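Local atomic coordinates of glycoside Hydrolase (Bacteroides uniformis, PDB entry 5T99), a protein that probably hydrolyses beta-galactosidic bonds in agarose-derived oligosaccharides, as a family 2 glycoside hydrolase, and binds the galactose-like iminosugar D-galacto-isofagomine. Residues A[310-315]-A[340-345]; A[471-476]-A[528-533]; A[492-497]-A[551-556]. All coordinates share one frame; numbering follows the deposited sequence.

Contact 1 of 3, residues A[310-315]-A[340-345]. With EDO (1,2-ethanediol), chain Q.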
loop_
_atom_site.group_PDB
_atom_site.type_symbol
_atom_site.label_atom_id
_atom_site.label_comp_id
_atom_site.label_asym_id
_atom_site.label_seq_id
_atom_site.Cartn_x
_atom_site.Cartn_y
_atom_site.Cartn_z
ATOM N N ASN A 310 -15.462 2.247 -1.803
ATOM C CA ASN A 310 -14.779 3.182 -2.692
ATOM C C ASN A 310 -13.309 2.825 -2.627
ATOM O O ASN A 310 -12.540 3.459 -1.902
ATOM C CB ASN A 310 -14.958 4.616 -2.210
ATOM C CG ASN A 310 -16.391 5.062 -2.237
ATOM O OD1 ASN A 310 -17.212 4.511 -2.963
ATOM N ND2 ASN A 310 -16.704 6.066 -1.436
ATOM N N GLY A 311 -12.921 1.811 -3.400
ATOM C CA GLY A 311 -11.639 1.134 -3.211
ATOM C C GLY A 311 -10.614 1.389 -4.285
ATOM O O GLY A 311 -10.948 1.816 -5.383
ATOM N N VAL A 312 -9.362 1.096 -3.956
ATOM C CA VAL A 312 -8.267 1.155 -4.910
ATOM C C VAL A 312 -7.347 -0.050 -4.722
ATOM O O VAL A 312 -7.174 -0.549 -3.597
ATOM C CB VAL A 312 -7.455 2.471 -4.808
ATOM C CG1 VAL A 312 -8.378 3.670 -4.926
ATOM C CG2 VAL A 312 -6.666 2.551 -3.516
ATOM N N CYS A 313 -6.795 -0.525 -5.836
ATOM C CA CYS A 313 -5.687 -1.454 -5.804
ATOM C C CYS A 313 -4.437 -0.623 -5.760
ATOM O O CYS A 313 -4.378 0.434 -6.398
ATOM C CB CYS A 313 -5.670 -2.339 -7.050
ATOM S SG CYS A 313 -7.142 -3.353 -7.208
ATOM N N LEU A 314 -3.437 -1.099 -5.028
ATOM C CA LEU A 314 -2.129 -0.448 -4.955
ATOM C C LEU A 314 -1.051 -1.509 -5.001
ATOM O O LEU A 314 -1.166 -2.538 -4.309
ATOM C CB LEU A 314 -1.982 0.334 -3.643
ATOM C CG LEU A 314 -2.799 1.608 -3.432
ATOM C CD1 LEU A 314 -2.612 2.128 -2.015
ATOM C CD2 LEU A 314 -2.390 2.670 -4.427
ATOM N N HIS A 315 -0.013 -1.271 -5.810
ATOM C CA HIS A 315 1.203 -2.073 -5.730
ATOM C C HIS A 315 2.105 -1.511 -4.658
ATOM O O HIS A 315 1.957 -0.368 -4.252
ATOM C CB HIS A 315 1.923 -2.196 -7.076
ATOM C CG HIS A 315 1.406 -3.318 -7.925
ATOM N ND1 HIS A 315 1.426 -4.633 -7.508
ATOM C CD2 HIS A 315 0.842 -3.321 -9.160
ATOM C CE1 HIS A 315 0.889 -5.396 -8.444
ATOM N NE2 HIS A 315 0.532 -4.625 -9.459
ATOM N N MET A 340 -9.202 11.571 -2.063
ATOM C CA MET A 340 -10.035 11.143 -3.204
ATOM C C MET A 340 -11.390 10.522 -2.798
ATOM O O MET A 340 -12.242 10.336 -3.656
ATOM C CB MET A 340 -9.253 10.138 -4.078
ATOM C CG MET A 340 -9.687 10.094 -5.534
ATOM S SD MET A 340 -8.527 9.223 -6.606
ATOM C CE MET A 340 -9.085 7.543 -6.310
ATOM N N GLY A 341 -11.583 10.186 -1.515
ATOM C CA GLY A 341 -12.797 9.503 -1.045
ATOM C C GLY A 341 -12.625 7.995 -0.891
ATOM O O GLY A 341 -13.613 7.265 -0.727
ATOM N N VAL A 342 -11.372 7.529 -0.920
ATOM C CA VAL A 342 -11.062 6.108 -0.775
ATOM C C VAL A 342 -11.260 5.683 0.678
ATOM O O VAL A 342 -10.702 6.308 1.595
ATOM C CB VAL A 342 -9.612 5.803 -1.201
ATOM C CG1 VAL A 342 -9.230 4.349 -0.928
ATOM C CG2 VAL A 342 -9.420 6.119 -2.680
ATOM N N ASN A 343 -12.050 4.632 0.880
ATOM C CA ASN A 343 -12.215 4.016 2.199
ATOM C C ASN A 343 -11.729 2.559 2.252
ATOM O O ASN A 343 -11.886 1.892 3.278
ATOM C CB ASN A 343 -13.685 4.084 2.620
ATOM C CG ASN A 343 -14.565 3.156 1.809
ATOM O OD1 ASN A 343 -14.254 2.854 0.662
ATOM N ND2 ASN A 343 -15.666 2.693 2.402
ATOM N N ALA A 344 -11.156 2.056 1.159
ATOM C CA ALA A 344 -10.817 0.636 1.063
ATOM C C ALA A 344 -9.639 0.366 0.138
ATOM O O ALA A 344 -9.450 1.064 -0.848
ATOM C CB ALA A 344 -12.030 -0.149 0.613
ATOM N N ILE A 345 -8.852 -0.651 0.483
ATOM C CA ILE A 345 -7.637 -1.004 -0.243
ATOM C C ILE A 345 -7.685 -2.492 -0.589
ATOM O O ILE A 345 -8.040 -3.307 0.253
ATOM C CB ILE A 345 -6.355 -0.757 0.594
ATOM C CG1 ILE A 345 -6.324 0.649 1.213
ATOM C CG2 ILE A 345 -5.106 -0.997 -0.253
ATOM C CD1 ILE A 345 -6.180 1.794 0.230
HETATM C C1 EDO Q . 0.621 -1.933 -0.307
HETATM O O1 EDO Q . 1.576 -2.900 -0.728
HETATM C C2 EDO Q . -0.562 -1.911 -1.264
HETATM O O2 EDO Q . -1.001 -3.239 -1.575
#

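Contact 2 of 3, residues A[471-476]-A[528-533]. With GIF (D-galacto-isofagomine), chain C.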
loop_
_atom_site.group_PDB
_atom_site.type_symbol
_atom_site.label_atom_id
_atom_site.label_comp_id
_atom_site.label_asym_id
_atom_site.label_seq_id
_atom_site.Cartn_x
_atom_site.Cartn_y
_atom_site.Cartn_z
ATOM N N MET A 471 -15.427 -9.689 -9.018
ATOM C CA MET A 471 -15.329 -9.663 -10.487
ATOM C C MET A 471 -14.349 -8.593 -10.971
ATOM O O MET A 471 -14.432 -7.432 -10.559
ATOM C CB MET A 471 -16.699 -9.399 -11.108
ATOM C CG MET A 471 -17.733 -10.446 -10.760
ATOM S SD MET A 471 -19.298 -10.137 -11.577
ATOM C CE MET A 471 -18.991 -10.888 -13.160
ATOM N N ASN A 472 -13.434 -8.988 -11.854
ATOM C CA ASN A 472 -12.513 -8.053 -12.499
ATOM C C ASN A 472 -13.024 -7.654 -13.875
ATOM O O ASN A 472 -13.112 -8.495 -14.764
ATOM C CB ASN A 472 -11.132 -8.679 -12.639
ATOM C CG ASN A 472 -10.427 -8.824 -11.320
ATOM O OD1 ASN A 472 -11.054 -8.763 -10.256
ATOM N ND2 ASN A 472 -9.105 -8.988 -11.372
ATOM N N TYR A 473 -13.375 -6.377 -14.027
ATOM C CA TYR A 473 -13.740 -5.746 -15.318
ATOM C C TYR A 473 -14.979 -6.333 -15.996
ATOM O O TYR A 473 -14.960 -6.606 -17.201
ATOM C CB TYR A 473 -12.553 -5.755 -16.274
ATOM C CG TYR A 473 -11.289 -5.230 -15.639
ATOM C CD1 TYR A 473 -11.114 -3.859 -15.406
ATOM C CD2 TYR A 473 -10.270 -6.100 -15.256
ATOM C CE1 TYR A 473 -9.952 -3.373 -14.818
ATOM C CE2 TYR A 473 -9.114 -5.622 -14.669
ATOM C CZ TYR A 473 -8.966 -4.257 -14.460
ATOM O OH TYR A 473 -7.830 -3.800 -13.884
ATOM N N LYS A 474 -16.056 -6.501 -15.225
ATOM C CA LYS A 474 -17.289 -7.111 -15.741
ATOM C C LYS A 474 -18.585 -6.354 -15.392
ATOM O O LYS A 474 -19.619 -6.995 -15.135
ATOM C CB LYS A 474 -17.390 -8.560 -15.225
ATOM C CG LYS A 474 -16.229 -9.459 -15.603
ATOM C CD LYS A 474 -16.198 -9.769 -17.093
ATOM C CE LYS A 474 -14.993 -10.631 -17.430
ATOM N NZ LYS A 474 -13.710 -9.877 -17.326
ATOM N N PRO A 475 -18.563 -5.005 -15.411
ATOM C CA PRO A 475 -19.785 -4.257 -15.054
ATOM C C PRO A 475 -20.970 -4.572 -15.963
ATOM O O PRO A 475 -22.105 -4.599 -15.493
ATOM C CB PRO A 475 -19.359 -2.791 -15.182
ATOM C CG PRO A 475 -18.235 -2.801 -16.164
ATOM C CD PRO A 475 -17.516 -4.109 -15.941
ATOM N N GLY A 476 -20.692 -4.858 -17.236
ATOM C CA GLY A 476 -21.708 -5.317 -18.180
ATOM C C GLY A 476 -22.373 -6.634 -17.818
ATOM O O GLY A 476 -23.500 -6.901 -18.257
ATOM N N PRO A 528 -6.500 -0.603 -22.187
ATOM C CA PRO A 528 -6.468 -1.938 -22.818
ATOM C C PRO A 528 -7.862 -2.477 -23.184
ATOM O O PRO A 528 -8.872 -1.855 -22.847
ATOM C CB PRO A 528 -5.806 -2.825 -21.749
ATOM C CG PRO A 528 -5.863 -2.044 -20.473
ATOM C CD PRO A 528 -5.830 -0.603 -20.872
ATOM N N LYS A 529 -7.910 -3.630 -23.855
ATOM C CA LYS A 529 -9.153 -4.166 -24.443
ATOM C C LYS A 529 -10.311 -4.319 -23.442
ATOM O O LYS A 529 -11.459 -4.089 -23.780
ATOM C CB LYS A 529 -8.887 -5.513 -25.141
ATOM N N TRP A 530 -9.981 -4.668 -22.202
ATOM C CA TRP A 530 -10.969 -4.895 -21.130
ATOM C C TRP A 530 -11.294 -3.623 -20.337
ATOM O O TRP A 530 -12.152 -3.646 -19.452
ATOM C CB TRP A 530 -10.456 -5.966 -20.156
ATOM C CG TRP A 530 -9.092 -5.658 -19.603
ATOM C CD1 TRP A 530 -8.794 -4.926 -18.478
ATOM C CD2 TRP A 530 -7.831 -6.044 -20.175
ATOM N NE1 TRP A 530 -7.428 -4.847 -18.311
ATOM C CE2 TRP A 530 -6.813 -5.523 -19.334
ATOM C CE3 TRP A 530 -7.463 -6.790 -21.315
ATOM C CZ2 TRP A 530 -5.446 -5.729 -19.591
ATOM C CZ3 TRP A 530 -6.102 -6.981 -21.585
ATOM C CH2 TRP A 530 -5.108 -6.449 -20.722
ATOM N N ALA A 531 -10.605 -2.525 -20.636
ATOM C CA ALA A 531 -10.735 -1.316 -19.859
ATOM C C ALA A 531 -11.986 -0.542 -20.229
ATOM O O ALA A 531 -12.647 -0.827 -21.228
ATOM C CB ALA A 531 -9.500 -0.444 -20.021
ATOM N N TYR A 532 -12.308 0.434 -19.391
ATOM C CA TYR A 532 -13.436 1.325 -19.619
ATOM C C TYR A 532 -13.320 2.513 -18.671
ATOM O O TYR A 532 -12.685 2.394 -17.621
ATOM C CB TYR A 532 -14.771 0.594 -19.398
ATOM C CG TYR A 532 -14.826 -0.218 -18.121
ATOM C CD1 TYR A 532 -15.242 0.363 -16.926
ATOM C CD2 TYR A 532 -14.458 -1.559 -18.105
ATOM C CE1 TYR A 532 -15.291 -0.366 -15.753
ATOM C CE2 TYR A 532 -14.506 -2.304 -16.928
ATOM C CZ TYR A 532 -14.922 -1.695 -15.749
ATOM O OH TYR A 532 -14.973 -2.391 -14.564
ATOM N N PRO A 533 -13.933 3.660 -19.020
ATOM C CA PRO A 533 -13.801 4.825 -18.139
ATOM C C PRO A 533 -14.529 4.626 -16.807
ATOM O O PRO A 533 -15.450 3.830 -16.744
ATOM C CB PRO A 533 -14.455 5.969 -18.936
ATOM C CG PRO A 533 -14.678 5.438 -20.307
ATOM C CD PRO A 533 -14.799 3.949 -20.174
HETATM C C GIF C . -4.375 -7.624 -13.087
HETATM N N GIF C . -5.485 -7.225 -13.939
HETATM O O GIF C . -5.065 -3.828 -16.708
HETATM C C1 GIF C . -3.478 -6.434 -12.808
HETATM O O1 GIF C . -2.305 -6.550 -14.902
HETATM C C2 GIF C . -3.110 -5.695 -14.092
HETATM O O2 GIF C . -2.289 -6.885 -12.163
HETATM C C3 GIF C . -4.350 -5.266 -14.871
HETATM C C4 GIF C . -5.245 -6.469 -15.156
HETATM C C5 GIF C . -3.961 -4.574 -16.178
HETATM O O HOH W 1 -14.079 -5.572 -19.550
#

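Contact 3 of 3, residues A[492-497]-A[551-556]. With GIF (D-galacto-isofagomine), chain C.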
loop_
_atom_site.group_PDB
_atom_site.type_symbol
_atom_site.label_atom_id
_atom_site.label_comp_id
_atom_site.label_asym_id
_atom_site.label_seq_id
_atom_site.Cartn_x
_atom_site.Cartn_y
_atom_site.Cartn_z
ATOM N N GLY A 492 -16.860 -5.572 -7.156
ATOM C CA GLY A 492 -15.905 -5.398 -8.240
ATOM C C GLY A 492 -14.509 -5.412 -7.669
ATOM O O GLY A 492 -14.045 -4.408 -7.120
ATOM N N SER A 493 -13.826 -6.547 -7.782
ATOM C CA SER A 493 -12.468 -6.670 -7.228
ATOM C C SER A 493 -11.413 -5.889 -8.004
ATOM O O SER A 493 -10.361 -5.571 -7.453
ATOM C CB SER A 493 -12.058 -8.133 -7.073
ATOM O OG SER A 493 -12.491 -8.917 -8.164
ATOM N N GLU A 494 -11.679 -5.581 -9.268
ATOM C CA GLU A 494 -10.761 -4.765 -10.072
ATOM C C GLU A 494 -11.582 -4.044 -11.145
ATOM O O GLU A 494 -12.397 -4.674 -11.832
ATOM C CB GLU A 494 -9.662 -5.635 -10.679
ATOM C CG GLU A 494 -8.273 -5.044 -10.630
ATOM C CD GLU A 494 -7.260 -5.930 -11.335
ATOM O OE1 GLU A 494 -6.851 -6.939 -10.735
ATOM O OE2 GLU A 494 -6.873 -5.617 -12.493
ATOM N N THR A 495 -11.418 -2.726 -11.262
ATOM C CA THR A 495 -12.305 -1.944 -12.125
ATOM C C THR A 495 -11.579 -0.849 -12.911
ATOM O O THR A 495 -10.503 -0.376 -12.520
ATOM C CB THR A 495 -13.484 -1.331 -11.328
ATOM O OG1 THR A 495 -13.004 -0.409 -10.338
ATOM C CG2 THR A 495 -14.298 -2.411 -10.629
ATOM N N SER A 496 -12.213 -0.469 -14.016
ATOM C CA SER A 496 -11.775 0.580 -14.934
ATOM C C SER A 496 -10.561 0.167 -15.771
ATOM O O SER A 496 -10.736 -0.247 -16.891
ATOM C CB SER A 496 -11.552 1.929 -14.221
ATOM O OG SER A 496 -11.415 2.972 -15.165
ATOM N N SER A 497 -9.352 0.249 -15.217
ATOM C CA SER A 497 -8.093 0.176 -15.995
ATOM C C SER A 497 -7.973 1.246 -17.107
ATOM O O SER A 497 -7.217 1.080 -18.066
ATOM C CB SER A 497 -7.831 -1.247 -16.536
ATOM O OG SER A 497 -6.963 -1.956 -15.670
ATOM N N PHE A 551 -12.849 -1.749 -6.652
ATOM C CA PHE A 551 -11.459 -1.517 -6.337
ATOM C C PHE A 551 -10.745 -1.190 -7.651
ATOM O O PHE A 551 -10.546 -2.071 -8.487
ATOM C CB PHE A 551 -10.883 -2.750 -5.639
ATOM C CG PHE A 551 -11.368 -2.927 -4.210
ATOM C CD1 PHE A 551 -10.634 -2.419 -3.143
ATOM C CD2 PHE A 551 -12.566 -3.591 -3.937
ATOM C CE1 PHE A 551 -11.075 -2.580 -1.834
ATOM C CE2 PHE A 551 -13.016 -3.743 -2.634
ATOM C CZ PHE A 551 -12.274 -3.234 -1.579
ATOM N N ILE A 552 -10.381 0.082 -7.846
ATOM C CA ILE A 552 -9.968 0.548 -9.173
ATOM C C ILE A 552 -8.555 0.113 -9.449
ATOM O O ILE A 552 -7.792 -0.055 -8.518
ATOM C CB ILE A 552 -10.109 2.084 -9.344
ATOM C CG1 ILE A 552 -8.949 2.838 -8.666
ATOM C CG2 ILE A 552 -11.494 2.543 -8.881
ATOM C CD1 ILE A 552 -9.064 4.340 -8.724
ATOM N N TRP A 553 -8.228 -0.080 -10.728
ATOM C CA TRP A 553 -6.853 -0.351 -11.163
ATOM C C TRP A 553 -6.251 0.909 -11.828
ATOM O O TRP A 553 -6.469 1.111 -13.016
ATOM C CB TRP A 553 -6.817 -1.537 -12.152
ATOM C CG TRP A 553 -5.411 -1.980 -12.343
ATOM C CD1 TRP A 553 -4.545 -1.605 -13.331
ATOM C CD2 TRP A 553 -4.667 -2.795 -11.440
ATOM N NE1 TRP A 553 -3.303 -2.162 -13.106
ATOM C CE2 TRP A 553 -3.354 -2.894 -11.947
ATOM C CE3 TRP A 553 -4.986 -3.452 -10.243
ATOM C CZ2 TRP A 553 -2.362 -3.638 -11.299
ATOM C CZ3 TRP A 553 -4.018 -4.182 -9.608
ATOM C CH2 TRP A 553 -2.715 -4.279 -10.132
ATOM N N THR A 554 -5.514 1.784 -11.139
ATOM C CA THR A 554 -5.085 1.716 -9.751
ATOM C C THR A 554 -5.204 3.100 -9.130
ATOM O O THR A 554 -5.418 4.089 -9.834
ATOM C CB THR A 554 -3.601 1.325 -9.662
ATOM O OG1 THR A 554 -2.815 2.219 -10.461
ATOM C CG2 THR A 554 -3.392 -0.069 -10.173
ATOM N N GLY A 555 -5.027 3.175 -7.814
ATOM C CA GLY A 555 -5.045 4.448 -7.094
ATOM C C GLY A 555 -3.841 5.325 -7.387
ATOM O O GLY A 555 -3.982 6.521 -7.623
ATOM N N PHE A 556 -2.662 4.709 -7.359
ATOM C CA PHE A 556 -1.383 5.348 -7.700
ATOM C C PHE A 556 -0.814 4.590 -8.885
ATOM O O PHE A 556 -1.024 3.369 -9.003
ATOM C CB PHE A 556 -0.366 5.232 -6.542
ATOM C CG PHE A 556 -0.244 6.468 -5.679
ATOM C CD1 PHE A 556 1.007 7.056 -5.455
ATOM C CD2 PHE A 556 -1.358 7.030 -5.059
ATOM C CE1 PHE A 556 1.138 8.176 -4.635
ATOM C CE2 PHE A 556 -1.229 8.160 -4.241
ATOM C CZ PHE A 556 0.018 8.728 -4.032
HETATM C C GIF C . -4.375 -7.624 -13.087
HETATM N N GIF C . -5.485 -7.225 -13.939
HETATM O O GIF C . -5.065 -3.828 -16.708
HETATM C C1 GIF C . -3.478 -6.434 -12.808
HETATM O O1 GIF C . -2.305 -6.550 -14.902
HETATM C C2 GIF C . -3.110 -5.695 -14.092
HETATM O O2 GIF C . -2.289 -6.885 -12.163
HETATM C C3 GIF C . -4.350 -5.266 -14.871
HETATM C C4 GIF C . -5.245 -6.469 -15.156
HETATM C C5 GIF C . -3.961 -4.574 -16.178
#

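Contact 1 of 3, residues A[310-315]-A[340-345]
Val312 and Val342 meet methyl against methyl, their side chains crossing at about a right angle, with Val312 CG1 3.5 Å from Val342 CG2. The other branch of Val312 turns to Ile345, which lies alongside it and points the same way; Val312 CG2 comes within 3.9 Å of Ile345 CD1. Ile345 CD1 reaches on to Leu314 CD1 at 4.2 Å, while Met340 brings its CE loosely against Val312 CG1. Met337 and Leu334 of helix 327-339 and Ile552 of the neighbouring strand 549-552 continue this buried apolar layer. The other end of the contact is polar. With its CG between the backbone N and the carbonyl carbon (chi1 71°), Asn343 turns OD1 to Asn310 N, 2.8 Å away in a weak, bent bond of 130° at the hydrogen; its ND2 is held by Arg308 O. Asn310 ND2 in turn makes a long, weak bond to Gly341 O (3.4 Å). Between these groups the backbones pair in parallel, Gly311 with Ala344 and Val312 with Ile345, through Asn343 N to Asn310 O and Val312 N to Ala344 O, both 3.1 Å. Gly341 ends the preceding helix in a Schellman motif; at its positive phi a CB would jam against the carbonyl O of Met340. Strand 305-313, helix 327-339 and strand 344-346 thus form a beta-alpha-beta crossover, the repeating unit of the TIM barrel that this family 2 enzyme uses as its central domain.

Contact 2 of 3, residues A[471-476]-A[528-533]
Tyr473 offers one ring face to the edge of Trp530, whose CD1 sits over the centre of the phenol ring. It is an edge-to-face pair, the Tyr473 ring and the five-membered ring of Trp530 having centroids 4.7 Å apart and planes at 55°. Trp530 CG stands between its own backbone N and carbonyl carbon (chi1 54°), which swings the indole toward Tyr473 and turns NE1 to the ligand. Trp530 NE1 donates in the ring plane to atom O, the hydroxymethyl oxygen of D-galacto-isofagomine, at 3.0 Å; Pro528 CB covers part of one indole face. The Tyr473 hydroxyl is hydrogen-bonded to Glu494 and Ser497, so the ring is fixed at its far end as well as across its face. Tyr473 CB also packs 4.0 Å from Tyr532 CE2, and the backbone is tied across by a water that donates to both Tyr473 O and Trp530 O, each 2.7 Å away. These residues belong to the loops at the C-terminal ends of TIM-barrel strands, where this fold keeps its active site; a type I turn from Pro528 to Ala531 presents the tryptophan there. Lys474 curls back so that NZ donates to Asn472 O (3.0 Å), nearly in line with the C=O, and also to Asn452 O. Pro475 lays CG over the Tyr532 ring in a CH-pi contact, 3.9 Å from the centroid and 26° off the normal, while its CD lies 3.4 Å from Tyr532 OH. That hydroxyl is hydrogen-bonded to Glu537 of helix 534-543, against which Pro475 also packs through Ile536 and Phe540.

Contact 3 of 3, residues A[492-497]-A[551-556]
Trp553 lies alongside Glu494, whose OE2 stands above one indole face toward the rim, carboxylate and ring planes 33° apart; Glu494 CD is 3.5 Å from Trp553 CE3. The same face carries C1 of D-galacto-isofagomine, and the opposite face is covered at its centre by CG2 of Thr554, which follows a cis peptide bond. The Phe551 ring meets Gly492 O at its edge, in plane. Trp553 swings its indole out to the ligand because CG is anti to the backbone N (chi1 -168°), making a platform for the sugar ring; Trp553 NE1 is hydrogen-bonded to Tyr558. Replacing Trp553 by an alanine would probably leave the sugar ring without the flat surface it rests on and uncover one side of the Glu494 carboxylate. Glu494 OE2 accepts from the ligand N at 2.6 Å, consistent with the nucleophile position of this family, and OE1 forms a salt bridge with Arg346. Ser497 OG is hydrogen-bonded to ligand O at 2.9 Å; it and Glu494 OE2 are each also hydrogen-bonded to the Tyr473 hydroxyl. Thr495 O accepts hydrogen bonds from both Trp553 N, 2.9 Å away and in its carbonyl plane, and Ser497 N. Strand 490-495 is flanked by strands 468-472 and 549-552; the latter pairs onward with 305-313, while Ile552 packs on Tyr603 and Trp607 of helix 598-607.

All three contacts reach the same barrel sheet, and contact 3 links the other two. Its centre lies about 8 Å from that of contact 1, where strands 305-313 and 549-552 are neighbours: Cys313 N is 2.9 Å from Ile552 O, a probable hydrogen bond. Contact 2, about 10 Å from contact 3 between centres, adjoins it at the ligand, Tyr473 OH lying 2.5 Å from Glu494 OE2. Contacts 2 and 3 interleave along the chain and both hold D-galacto-isofagomine, which His349 and Arg161 also bind. Contact 1 is about 17 Å from contact 2 between centres, and the Leu314 side chain about 11 Å from the ligand, but His315 NE2 approaches Trp553 CH2 at 3.3 Å.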